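Local coordinates for protein aldo-keto reductase 1 (Coptotermes gestroi, PDB 5KET) that binds NADP in a barrel of the aldo/keto reductase family and probably acts as an NADP-dependent oxidoreductase, at residues I119-Y127 / L328-Y336; E196-R204 / D309-F320. All coordinates share one frame; numbering follows the deposited sequence.

In the fold
Both contacts tie the C-terminal tail to loops at the cofactor end of the (beta/alpha)8 barrel. Interaction 1 (119-127 with 328-336) joins the tail to the loop after strand 114-119. Interaction 2 (196-204 with 309-320) joins an earlier part of it to the loop after strand 192-196. Their centres lie 22 Å apart. They meet where Tyr-336 forms a cation-pi pair with Arg-318, with Tyr-336 CE2 at 3.2 Å from Arg-318 NH1. Each reaches the same NADP: His-120 lies by the nicotinamide amide, and the side chain of Phe-320 comes within about 4 Å of the cofactor at its nearest atoms. Helix 302-310 leads into the second contact and helix 326-329 into the first.

Interaction 1 of 2, residues I119-Y127 / L328-Y336; sequences IHLPVGFQY and LREHPEHPY. With NAP (NADP nicotinamide-adenine-dinucleotide phosphate), chain C.
Glu-333 meets Pro-122 and Val-123 through its backbone, while two groups outside the contact grip its carboxylate. Arg-181 forms a salt bridge with OE2, and Gln-178 gives a weak hydrogen bond to OE1. The side chain bends at chi2 (-66°), which leads the carboxylate away from the loop. The contact joins the C-terminal tail of a (beta/alpha)8 barrel to the loop after strand 114-119. In aldo-keto reductases both regions border the substrate pocket. No hydrogen bond crosses between the two segments, and the fit is mainly apolar. Glu-333 O lies 3.4 Å from Pro-122 CB and 3.5 Å from Val-123 CG2. Val-123 holds CG1 anti to its own N (chi1 175°), and this turns the two methyls to different neighbours. CG1 sits over one face of the His-331 ring, 4.1 Å from the centroid and 29° off the normal, as a CH-pi contact. The same methyl touches Leu-328 CG at 4.2 Å. Beside it, His-331 CE1 comes to 3.7 Å from Gly-124 N, whose weak hydrogen bond goes to Thr-148. With an alanine in place of His-331, the CG1 methyl would probably lose the flat surface it rests on, and a gap would open between Val-123 and Ile-144. Nearer the cofactor, Pro-122 and Pro-335 cross at about a right angle, CG to CG at 4.1 Å. The Pro-122 side chain also lies close to that of Asn-173, an NADP-binding residue. His-120, predicted to bind substrate, places its CE1 3.4 Å from O7N of the nicotinamide amide.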
loop_
_atom_site.group_PDB
_atom_site.type_symbol
_atom_site.label_atom_id
_atom_site.label_comp_id
_atom_site.label_asym_id
_atom_site.label_seq_id
_atom_site.Cartn_x
_atom_site.Cartn_y
_atom_site.Cartn_z
ATOM N N ILE A 119 2.535 1.358 9.401
ATOM C CA ILE A 119 1.725 2.471 9.877
ATOM C C ILE A 119 0.961 3.019 8.677
ATOM O O ILE A 119 1.541 3.622 7.775
ATOM C CB ILE A 119 2.569 3.550 10.556
ATOM C CG1 ILE A 119 3.665 2.897 11.417
ATOM C CG2 ILE A 119 1.687 4.442 11.404
ATOM C CD1 ILE A 119 4.372 3.853 12.374
ATOM N N HIS A 120 -0.345 2.761 8.655
ATOM C CA HIS A 120 -1.159 3.095 7.495
ATOM C C HIS A 120 -1.082 4.581 7.172
ATOM O O HIS A 120 -0.868 4.958 6.010
ATOM C CB HIS A 120 -2.602 2.671 7.772
ATOM C CG HIS A 120 -3.443 2.503 6.549
ATOM N ND1 HIS A 120 -2.941 2.051 5.348
ATOM C CD2 HIS A 120 -4.767 2.697 6.354
ATOM C CE1 HIS A 120 -3.917 1.998 4.460
ATOM N NE2 HIS A 120 -5.035 2.381 5.047
ATOM N N LEU A 121 -1.218 5.440 8.193
ATOM C CA LEU A 121 -1.247 6.905 8.038
ATOM C C LEU A 121 -0.474 7.634 9.136
ATOM O O LEU A 121 -0.724 7.383 10.322
ATOM C CB LEU A 121 -2.689 7.428 7.995
ATOM C CG LEU A 121 -3.150 7.939 6.624
ATOM C CD1 LEU A 121 -3.288 6.786 5.637
ATOM C CD2 LEU A 121 -4.446 8.708 6.742
ATOM N N PRO A 122 0.401 8.574 8.765
ATOM C CA PRO A 122 0.991 9.481 9.736
ATOM C C PRO A 122 -0.038 10.204 10.592
ATOM O O PRO A 122 0.281 10.635 11.712
ATOM C CB PRO A 122 1.763 10.475 8.869
ATOM C CG PRO A 122 1.742 9.960 7.497
ATOM C CD PRO A 122 0.753 8.865 7.371
ATOM N N VAL A 123 -1.243 10.418 10.086
ATOM C CA VAL A 123 -2.259 11.208 10.768
ATOM C C VAL A 123 -3.109 10.264 11.595
ATOM O O VAL A 123 -3.714 9.332 11.064
ATOM C CB VAL A 123 -3.129 11.988 9.766
ATOM C CG1 VAL A 123 -4.267 12.699 10.485
ATOM C CG2 VAL A 123 -2.276 12.960 8.946
ATOM N N GLY A 124 -3.154 10.495 12.903
ATOM C CA GLY A 124 -3.930 9.647 13.783
ATOM C C GLY A 124 -5.365 10.122 13.947
ATOM O O GLY A 124 -5.661 11.310 13.884
ATOM N N PHE A 125 -6.263 9.163 14.129
ATOM C CA PHE A 125 -7.616 9.440 14.582
ATOM C C PHE A 125 -7.684 9.077 16.058
ATOM O O PHE A 125 -6.990 8.169 16.516
ATOM C CB PHE A 125 -8.674 8.635 13.818
ATOM C CG PHE A 125 -8.564 8.712 12.321
ATOM C CD1 PHE A 125 -7.793 9.679 11.698
ATOM C CD2 PHE A 125 -9.250 7.805 11.536
ATOM C CE1 PHE A 125 -7.699 9.728 10.323
ATOM C CE2 PHE A 125 -9.164 7.853 10.168
ATOM C CZ PHE A 125 -8.384 8.816 9.556
ATOM N N GLN A 126 -8.509 9.799 16.809
ATOM C CA GLN A 126 -8.712 9.409 18.192
ATOM C C GLN A 126 -9.497 8.119 18.224
ATOM O O GLN A 126 -10.494 7.962 17.516
ATOM C CB GLN A 126 -9.460 10.476 18.985
ATOM C CG GLN A 126 -9.191 11.866 18.571
ATOM C CD GLN A 126 -10.206 12.790 19.179
ATOM O OE1 GLN A 126 -11.067 12.352 19.918
ATOM N NE2 GLN A 126 -10.128 14.067 18.871
ATOM N N TYR A 127 -9.048 7.186 19.045
ATOM C CA TYR A 127 -9.722 5.903 19.155
ATOM C C TYR A 127 -11.026 6.150 19.902
ATOM O O TYR A 127 -11.035 6.383 21.113
ATOM C CB TYR A 127 -8.806 4.884 19.839
ATOM C CG TYR A 127 -9.486 3.579 20.082
ATOM C CD1 TYR A 127 -9.399 2.537 19.164
ATOM C CD2 TYR A 127 -10.239 3.390 21.227
ATOM C CE1 TYR A 127 -10.064 1.335 19.398
ATOM C CE2 TYR A 127 -10.895 2.220 21.466
ATOM C CZ TYR A 127 -10.815 1.195 20.567
ATOM O OH TYR A 127 -11.506 0.053 20.897
ATOM N N LEU A 328 -7.625 17.568 9.296
ATOM C CA LEU A 328 -6.669 16.598 8.785
ATOM C C LEU A 328 -5.504 17.274 8.086
ATOM O O LEU A 328 -4.353 16.869 8.284
ATOM C CB LEU A 328 -7.376 15.603 7.869
ATOM C CG LEU A 328 -6.557 14.392 7.411
ATOM C CD1 LEU A 328 -7.491 13.266 7.016
ATOM C CD2 LEU A 328 -5.647 14.775 6.275
ATOM N N ARG A 329 -5.770 18.282 7.251
ATOM C CA ARG A 329 -4.658 19.018 6.661
ATOM C C ARG A 329 -3.831 19.718 7.734
ATOM O O ARG A 329 -2.599 19.780 7.640
ATOM C CB ARG A 329 -5.165 20.034 5.644
ATOM C CG ARG A 329 -6.537 19.776 5.118
ATOM C CD ARG A 329 -6.868 20.716 3.965
ATOM N NE ARG A 329 -7.142 22.094 4.407
ATOM C CZ ARG A 329 -8.352 22.568 4.688
ATOM N NH1 ARG A 329 -9.410 21.775 4.594
ATOM N NH2 ARG A 329 -8.523 23.813 5.078
ATOM N N GLU A 330 -4.489 20.226 8.767
ATOM C CA GLU A 330 -3.807 20.977 9.807
ATOM C C GLU A 330 -3.152 20.083 10.854
ATOM O O GLU A 330 -2.598 20.614 11.825
ATOM C CB GLU A 330 -4.786 21.938 10.490
ATOM C CG GLU A 330 -5.265 23.075 9.619
ATOM C CD GLU A 330 -6.351 23.891 10.298
ATOM O OE1 GLU A 330 -7.145 23.299 11.065
ATOM O OE2 GLU A 330 -6.409 25.122 10.074
ATOM N N HIS A 331 -3.211 18.760 10.697
ATOM C CA HIS A 331 -2.598 17.900 11.683
ATOM C C HIS A 331 -1.069 18.010 11.576
ATOM O O HIS A 331 -0.524 18.062 10.479
ATOM C CB HIS A 331 -3.043 16.449 11.506
ATOM C CG HIS A 331 -2.321 15.464 12.374
ATOM N ND1 HIS A 331 -2.945 14.676 13.296
ATOM C CD2 HIS A 331 -1.023 15.114 12.432
ATOM C CE1 HIS A 331 -2.056 13.904 13.901
ATOM N NE2 HIS A 331 -0.873 14.157 13.397
ATOM N N PRO A 332 -0.364 18.050 12.721
ATOM C CA PRO A 332 1.090 18.296 12.703
ATOM C C PRO A 332 1.898 17.349 11.830
ATOM O O PRO A 332 3.014 17.700 11.420
ATOM C CB PRO A 332 1.481 18.157 14.169
ATOM C CG PRO A 332 0.201 18.096 14.964
ATOM C CD PRO A 332 -0.954 18.257 14.049
ATOM N N GLU A 333 1.390 16.152 11.569
ATOM C CA GLU A 333 2.075 15.148 10.772
ATOM C C GLU A 333 1.353 14.913 9.451
ATOM O O GLU A 333 1.078 13.767 9.074
ATOM C CB GLU A 333 2.200 13.839 11.551
ATOM C CG GLU A 333 3.002 13.957 12.840
ATOM C CD GLU A 333 4.476 14.283 12.601
ATOM O OE1 GLU A 333 4.943 14.177 11.442
ATOM O OE2 GLU A 333 5.167 14.643 13.580
ATOM N N HIS A 334 1.031 15.978 8.764
ATOM C CA HIS A 334 0.478 15.843 7.429
ATOM C C HIS A 334 1.614 15.723 6.422
ATOM O O HIS A 334 2.510 16.579 6.396
ATOM C CB HIS A 334 -0.407 17.032 7.086
ATOM C CG HIS A 334 -1.163 16.858 5.809
ATOM N ND1 HIS A 334 -0.691 17.313 4.596
ATOM C CD2 HIS A 334 -2.347 16.255 5.551
ATOM C CE1 HIS A 334 -1.560 17.012 3.648
ATOM N NE2 HIS A 334 -2.573 16.368 4.202
ATOM N N PRO A 335 1.614 14.685 5.583
ATOM C CA PRO A 335 2.822 14.372 4.805
ATOM C C PRO A 335 2.978 15.138 3.504
ATOM O O PRO A 335 4.104 15.204 2.987
ATOM C CB PRO A 335 2.676 12.873 4.533
ATOM C CG PRO A 335 1.184 12.667 4.484
ATOM C CD PRO A 335 0.585 13.634 5.468
ATOM N N TYR A 336 1.915 15.718 2.951
ATOM C CA TYR A 336 1.951 16.212 1.582
ATOM C C TYR A 336 2.101 17.722 1.486
ATOM O O TYR A 336 1.931 18.279 0.399
ATOM C CB TYR A 336 0.707 15.751 0.827
ATOM C CG TYR A 336 0.455 14.262 0.935
ATOM C CD1 TYR A 336 -0.835 13.770 1.055
ATOM C CD2 TYR A 336 1.503 13.351 0.940
ATOM C CE1 TYR A 336 -1.077 12.426 1.159
ATOM C CE2 TYR A 336 1.270 12.000 1.054
ATOM C CZ TYR A 336 -0.026 11.543 1.161
ATOM O OH TYR A 336 -0.278 10.194 1.269
HETATM P PA NAP C . -4.881 0.208 -9.027
HETATM O O1A NAP C . -4.838 -1.221 -8.509
HETATM O O2A NAP C . -3.916 0.755 -9.798
HETATM O O5B NAP C . -6.424 0.437 -9.650
HETATM C C5B NAP C . -7.093 -0.798 -9.581
HETATM C C4B NAP C . -8.404 -0.581 -10.327
HETATM O O4B NAP C . -8.173 -0.806 -11.699
HETATM C C3B NAP C . -9.540 -1.510 -9.818
HETATM O O3B NAP C . -10.753 -0.819 -9.868
HETATM C C2B NAP C . -9.574 -2.648 -10.867
HETATM O O2B NAP C . -10.827 -2.999 -11.252
HETATM C C1B NAP C . -8.808 -2.017 -12.097
HETATM N N9A NAP C . -7.782 -2.922 -12.602
HETATM C C8A NAP C . -6.957 -3.788 -11.861
HETATM N N7A NAP C . -6.116 -4.499 -12.647
HETATM C C5A NAP C . -6.415 -4.072 -13.954
HETATM C C6A NAP C . -5.886 -4.426 -15.203
HETATM N N6A NAP C . -4.889 -5.361 -15.307
HETATM N N1A NAP C . -6.349 -3.857 -16.359
HETATM C C2A NAP C . -7.356 -2.923 -16.190
HETATM N N3A NAP C . -7.959 -2.481 -15.069
HETATM C C4A NAP C . -7.451 -3.091 -13.939
HETATM O O3 NAP C . -4.771 1.080 -7.673
HETATM P PN NAP C . -5.613 0.651 -6.411
HETATM O O1N NAP C . -6.620 -0.400 -6.597
HETATM O O2N NAP C . -5.867 1.884 -5.582
HETATM O O5D NAP C . -4.381 -0.120 -5.393
HETATM C C5D NAP C . -5.074 -0.893 -4.529
HETATM C C4D NAP C . -4.114 -1.436 -3.531
HETATM O O4D NAP C . -3.259 -0.351 -3.164
HETATM C C3D NAP C . -4.970 -1.749 -2.293
HETATM O O3D NAP C . -5.209 -3.088 -2.213
HETATM C C2D NAP C . -4.069 -1.382 -1.157
HETATM O O2D NAP C . -3.271 -2.439 -0.824
HETATM C C1D NAP C . -3.149 -0.299 -1.754
HETATM N N1N NAP C . -3.677 0.972 -1.193
HETATM C C2N NAP C . -2.983 1.575 -0.189
HETATM C C3N NAP C . -3.458 2.735 0.374
HETATM C C7N NAP C . -2.678 3.355 1.429
HETATM O O7N NAP C . -1.699 2.805 1.963
HETATM N N7N NAP C . -3.071 4.608 1.837
HETATM C C4N NAP C . -4.670 3.303 -0.056
HETATM C C5N NAP C . -5.368 2.669 -1.063
HETATM C C6N NAP C . -4.885 1.506 -1.631
HETATM P P2B NAP C . -11.461 -4.620 -10.846
HETATM O O1X NAP C . -11.352 -4.523 -9.331
HETATM O O2X NAP C . -12.830 -4.719 -11.462
HETATM O O3X NAP C . -10.308 -5.472 -11.374
#

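Interaction 2 of 2, residues E196-R204 / D309-F320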
loop_
_atom_site.group_PDB
_atom_site.type_symbol
_atom_site.label_atom_id
_atom_site.label_comp_id
_atom_site.label_asym_id
_atom_site.label_seq_id
_atom_site.Cartn_x
_atom_site.Cartn_y
_atom_site.Cartn_z
ATOM N N GLU A 196 1.635 6.220 -2.878
ATOM C CA GLU A 196 1.080 6.281 -4.219
ATOM C C GLU A 196 2.198 6.507 -5.232
ATOM O O GLU A 196 3.102 7.328 -5.010
ATOM C CB GLU A 196 0.018 7.380 -4.271
ATOM C CG GLU A 196 -0.275 8.037 -5.594
ATOM C CD GLU A 196 -1.413 9.025 -5.515
ATOM O OE1 GLU A 196 -1.779 9.475 -4.397
ATOM O OE2 GLU A 196 -1.948 9.397 -6.589
ATOM N N LEU A 197 2.125 5.771 -6.352
ATOM C CA LEU A 197 3.202 5.764 -7.335
ATOM C C LEU A 197 2.739 5.074 -8.610
ATOM O O LEU A 197 2.251 3.938 -8.561
ATOM C CB LEU A 197 4.450 5.075 -6.759
ATOM C CG LEU A 197 5.829 5.221 -7.412
ATOM C CD1 LEU A 197 6.925 4.817 -6.426
ATOM C CD2 LEU A 197 5.960 4.398 -8.684
ATOM N N ASN A 198 2.927 5.751 -9.736
ATOM C CA ASN A 198 2.685 5.228 -11.078
ATOM C C ASN A 198 3.393 6.159 -12.060
ATOM O O ASN A 198 4.176 7.022 -11.655
ATOM C CB ASN A 198 1.184 5.099 -11.355
ATOM C CG ASN A 198 0.437 6.387 -11.113
ATOM O OD1 ASN A 198 0.932 7.478 -11.420
ATOM N ND2 ASN A 198 -0.770 6.273 -10.570
ATOM N N VAL A 199 3.121 5.999 -13.357
ATOM C CA VAL A 199 3.850 6.822 -14.316
ATOM C C VAL A 199 3.391 8.275 -14.285
ATOM O O VAL A 199 4.118 9.151 -14.762
ATOM C CB VAL A 199 3.743 6.272 -15.753
ATOM C CG1 VAL A 199 4.264 4.844 -15.820
ATOM C CG2 VAL A 199 2.319 6.392 -16.266
ATOM N N TYR A 200 2.208 8.559 -13.742
ATOM C CA TYR A 200 1.778 9.942 -13.571
ATOM C C TYR A 200 2.278 10.565 -12.271
ATOM O O TYR A 200 2.193 11.787 -12.119
ATOM C CB TYR A 200 0.249 10.037 -13.627
ATOM C CG TYR A 200 -0.319 9.886 -15.021
ATOM C CD1 TYR A 200 0.513 9.930 -16.136
ATOM C CD2 TYR A 200 -1.687 9.709 -15.224
ATOM C CE1 TYR A 200 0.001 9.795 -17.419
ATOM C CE2 TYR A 200 -2.207 9.580 -16.497
ATOM C CZ TYR A 200 -1.358 9.619 -17.589
ATOM O OH TYR A 200 -1.871 9.484 -18.853
ATOM N N PHE A 201 2.814 9.750 -11.351
ATOM C CA PHE A 201 3.236 10.122 -10.009
ATOM C C PHE A 201 4.388 9.187 -9.622
ATOM O O PHE A 201 4.284 8.321 -8.752
ATOM C CB PHE A 201 2.065 10.027 -9.030
ATOM C CG PHE A 201 2.280 10.754 -7.736
ATOM C CD1 PHE A 201 2.587 12.105 -7.721
ATOM C CD2 PHE A 201 2.156 10.088 -6.530
ATOM C CE1 PHE A 201 2.780 12.765 -6.530
ATOM C CE2 PHE A 201 2.345 10.743 -5.340
ATOM C CZ PHE A 201 2.663 12.084 -5.341
ATOM N N GLN A 202 5.532 9.353 -10.291
ATOM C CA GLN A 202 6.617 8.382 -10.176
ATOM C C GLN A 202 7.400 8.486 -8.869
ATOM O O GLN A 202 8.129 7.543 -8.530
ATOM C CB GLN A 202 7.573 8.528 -11.360
ATOM C CG GLN A 202 6.956 8.124 -12.675
ATOM C CD GLN A 202 7.782 8.529 -13.871
ATOM O OE1 GLN A 202 7.248 8.743 -14.960
ATOM N NE2 GLN A 202 9.084 8.646 -13.682
ATOM N N GLN A 203 7.279 9.596 -8.137
ATOM C CA GLN A 203 7.924 9.765 -6.837
ATOM C C GLN A 203 9.427 9.536 -6.942
ATOM O O GLN A 203 10.038 8.903 -6.079
ATOM C CB GLN A 203 7.303 8.847 -5.771
ATOM C CG GLN A 203 5.836 9.115 -5.482
ATOM C CD GLN A 203 5.609 9.834 -4.165
ATOM O OE1 GLN A 203 6.284 10.823 -3.857
ATOM N NE2 GLN A 203 4.630 9.361 -3.389
ATOM N N ARG A 204 10.022 10.060 -8.021
ATOM C CA ARG A 204 11.465 9.945 -8.218
ATOM C C ARG A 204 12.225 10.309 -6.954
ATOM O O ARG A 204 13.101 9.563 -6.500
ATOM C CB ARG A 204 11.925 10.847 -9.370
ATOM C CG ARG A 204 10.955 10.986 -10.498
ATOM C CD ARG A 204 10.824 9.692 -11.221
ATOM N NE ARG A 204 12.093 9.008 -11.279
ATOM C CZ ARG A 204 12.322 7.953 -12.035
ATOM N NH1 ARG A 204 11.366 7.456 -12.803
ATOM N NH2 ARG A 204 13.512 7.384 -12.021
ATOM N N ASP A 309 9.077 8.105 -18.437
ATOM C CA ASP A 309 9.522 9.106 -17.478
ATOM C C ASP A 309 8.945 10.480 -17.805
ATOM O O ASP A 309 8.645 11.259 -16.892
ATOM C CB ASP A 309 11.053 9.154 -17.432
ATOM C CG ASP A 309 11.662 7.977 -16.673
ATOM O OD1 ASP A 309 10.926 7.275 -15.943
ATOM O OD2 ASP A 309 12.888 7.762 -16.801
ATOM N N SER A 310 8.768 10.792 -19.095
ATOM C CA SER A 310 8.205 12.088 -19.459
ATOM C C SER A 310 6.765 12.229 -18.987
ATOM O O SER A 310 6.292 13.351 -18.765
ATOM C CB SER A 310 8.286 12.301 -20.970
ATOM O OG SER A 310 9.606 12.630 -21.371
ATOM N N LEU A 311 6.062 11.114 -18.818
ATOM C CA LEU A 311 4.656 11.177 -18.454
ATOM C C LEU A 311 4.444 11.674 -17.035
ATOM O O LEU A 311 3.329 12.091 -16.703
ATOM C CB LEU A 311 4.027 9.798 -18.615
ATOM C CG LEU A 311 3.911 9.314 -20.057
ATOM C CD1 LEU A 311 3.294 7.930 -20.049
ATOM C CD2 LEU A 311 3.139 10.324 -20.893
ATOM N N ASP A 312 5.487 11.649 -16.207
ATOM C CA ASP A 312 5.359 11.954 -14.784
ATOM C C ASP A 312 4.861 13.378 -14.566
ATOM O O ASP A 312 5.383 14.330 -15.155
ATOM C CB ASP A 312 6.709 11.738 -14.094
ATOM C CG ASP A 312 6.687 12.056 -12.601
ATOM O OD1 ASP A 312 5.586 12.150 -12.009
ATOM O OD2 ASP A 312 7.789 12.195 -12.017
ATOM N N LYS A 313 3.835 13.513 -13.727
ATOM C CA LYS A 313 3.262 14.803 -13.373
ATOM C C LYS A 313 3.747 15.317 -12.023
ATOM O O LYS A 313 3.333 16.404 -11.610
ATOM C CB LYS A 313 1.732 14.717 -13.369
ATOM C CG LYS A 313 1.124 14.510 -14.750
ATOM C CD LYS A 313 -0.378 14.263 -14.676
ATOM C CE LYS A 313 -1.040 14.544 -16.019
ATOM N NZ LYS A 313 -0.372 13.808 -17.127
ATOM N N ARG A 314 4.625 14.566 -11.346
ATOM C CA ARG A 314 5.106 14.868 -10.002
ATOM C C ARG A 314 3.988 15.360 -9.093
ATOM O O ARG A 314 2.883 14.816 -9.138
ATOM C CB ARG A 314 6.241 15.876 -10.061
ATOM C CG ARG A 314 7.137 15.668 -11.244
ATOM C CD ARG A 314 8.168 16.762 -11.337
ATOM N NE ARG A 314 7.594 17.996 -11.889
ATOM C CZ ARG A 314 7.332 18.202 -13.171
ATOM N NH1 ARG A 314 7.580 17.256 -14.067
ATOM N NH2 ARG A 314 6.813 19.342 -13.567
ATOM N N ALA A 315 4.257 16.381 -8.281
ATOM C CA ALA A 315 3.246 16.886 -7.359
ATOM C C ALA A 315 1.946 17.186 -8.093
ATOM O O ALA A 315 1.928 17.900 -9.101
ATOM C CB ALA A 315 3.756 18.136 -6.648
ATOM N N ALA A 316 0.870 16.598 -7.594
ATOM C CA ALA A 316 -0.475 16.790 -8.130
ATOM C C ALA A 316 -0.631 16.532 -9.633
ATOM O O ALA A 316 -0.905 17.466 -10.380
ATOM C CB ALA A 316 -0.949 18.202 -7.810
ATOM N N GLY A 317 -0.462 15.289 -10.086
ATOM C CA GLY A 317 0.048 14.189 -9.291
ATOM C C GLY A 317 -0.893 13.345 -8.455
ATOM O O GLY A 317 -1.451 12.359 -8.940
ATOM N N ARG A 318 -1.048 13.721 -7.185
ATOM C CA ARG A 318 -1.744 12.870 -6.232
ATOM C C ARG A 318 -3.234 12.832 -6.514
ATOM O O ARG A 318 -3.883 13.872 -6.638
ATOM C CB ARG A 318 -1.533 13.363 -4.806
ATOM C CG ARG A 318 -0.148 13.802 -4.519
ATOM C CD ARG A 318 -0.079 14.582 -3.232
ATOM N NE ARG A 318 1.293 14.581 -2.777
ATOM C CZ ARG A 318 1.904 13.508 -2.306
ATOM N NH1 ARG A 318 1.235 12.371 -2.171
ATOM N NH2 ARG A 318 3.172 13.576 -1.941
ATOM N N ARG A 319 -3.776 11.622 -6.590
ATOM C CA ARG A 319 -5.207 11.426 -6.425
ATOM C C ARG A 319 -5.561 11.026 -5.014
ATOM O O ARG A 319 -6.658 11.346 -4.545
ATOM C CB ARG A 319 -5.708 10.333 -7.358
ATOM C CG ARG A 319 -4.987 10.354 -8.634
ATOM C CD ARG A 319 -4.772 8.972 -9.231
ATOM N NE ARG A 319 -4.557 9.150 -10.681
ATOM C CZ ARG A 319 -5.500 8.995 -11.600
ATOM N NH1 ARG A 319 -6.743 8.665 -11.257
ATOM N NH2 ARG A 319 -5.236 9.192 -12.853
ATOM N N PHE A 320 -4.668 10.299 -4.345
ATOM C CA PHE A 320 -4.856 9.945 -2.939
ATOM C C PHE A 320 -4.299 11.072 -2.072
ATOM O O PHE A 320 -3.299 10.938 -1.363
ATOM C CB PHE A 320 -4.203 8.607 -2.630
ATOM C CG PHE A 320 -4.862 7.444 -3.309
ATOM C CD1 PHE A 320 -4.653 7.195 -4.663
ATOM C CD2 PHE A 320 -5.701 6.604 -2.596
ATOM C CE1 PHE A 320 -5.272 6.126 -5.284
ATOM C CE2 PHE A 320 -6.313 5.541 -3.205
ATOM C CZ PHE A 320 -6.099 5.295 -4.552
#
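The NADP pocket has Phe-320 in its wall, and Glu-196, at the end of barrel strand 192-196, holds the backbone there. Its extended side chain brings both carboxylate oxygens to consecutive amides. OE2 accepts from Arg-319 N at 2.9 Å through its syn lone pair, nearly straight at 164°. OE1 accepts from Phe-320 N at 3.0 Å, also on the syn side but 26° out of the carboxylate plane. The Phe-320 ring then packs against Trp-30 and Tyr-220. Next along, Phe-201 drives its CZ onto the centre of the Arg-318 guanidinium, 3.4 Å above that plane. Ring and guanidinium are turned 69° apart, so the phenyl rim, not its face, does the touching. Tyr-200 is held twice by one residue. Its O accepts from Lys-313 N at 2.9 Å, and Lys-313 NZ lies over its ring in a cation-pi contact, 4.2 Å from the centroid. Its hydroxyl bonds to Asp-250. Asp-312 OD1 closes an Asx turn by accepting from Arg-314 N at 2.7 Å, and takes a weak bond from Gln-202 N. At the outer end Arg-204 NH1 forms a salt bridge with Asp-309 OD1 at 3.2 Å. Two backbone amides and the nearby charges of Arg-318 and Arg-319 would be expected to keep the buried Glu-196 ionised, which suits its grip on the chain leading to Phe-320.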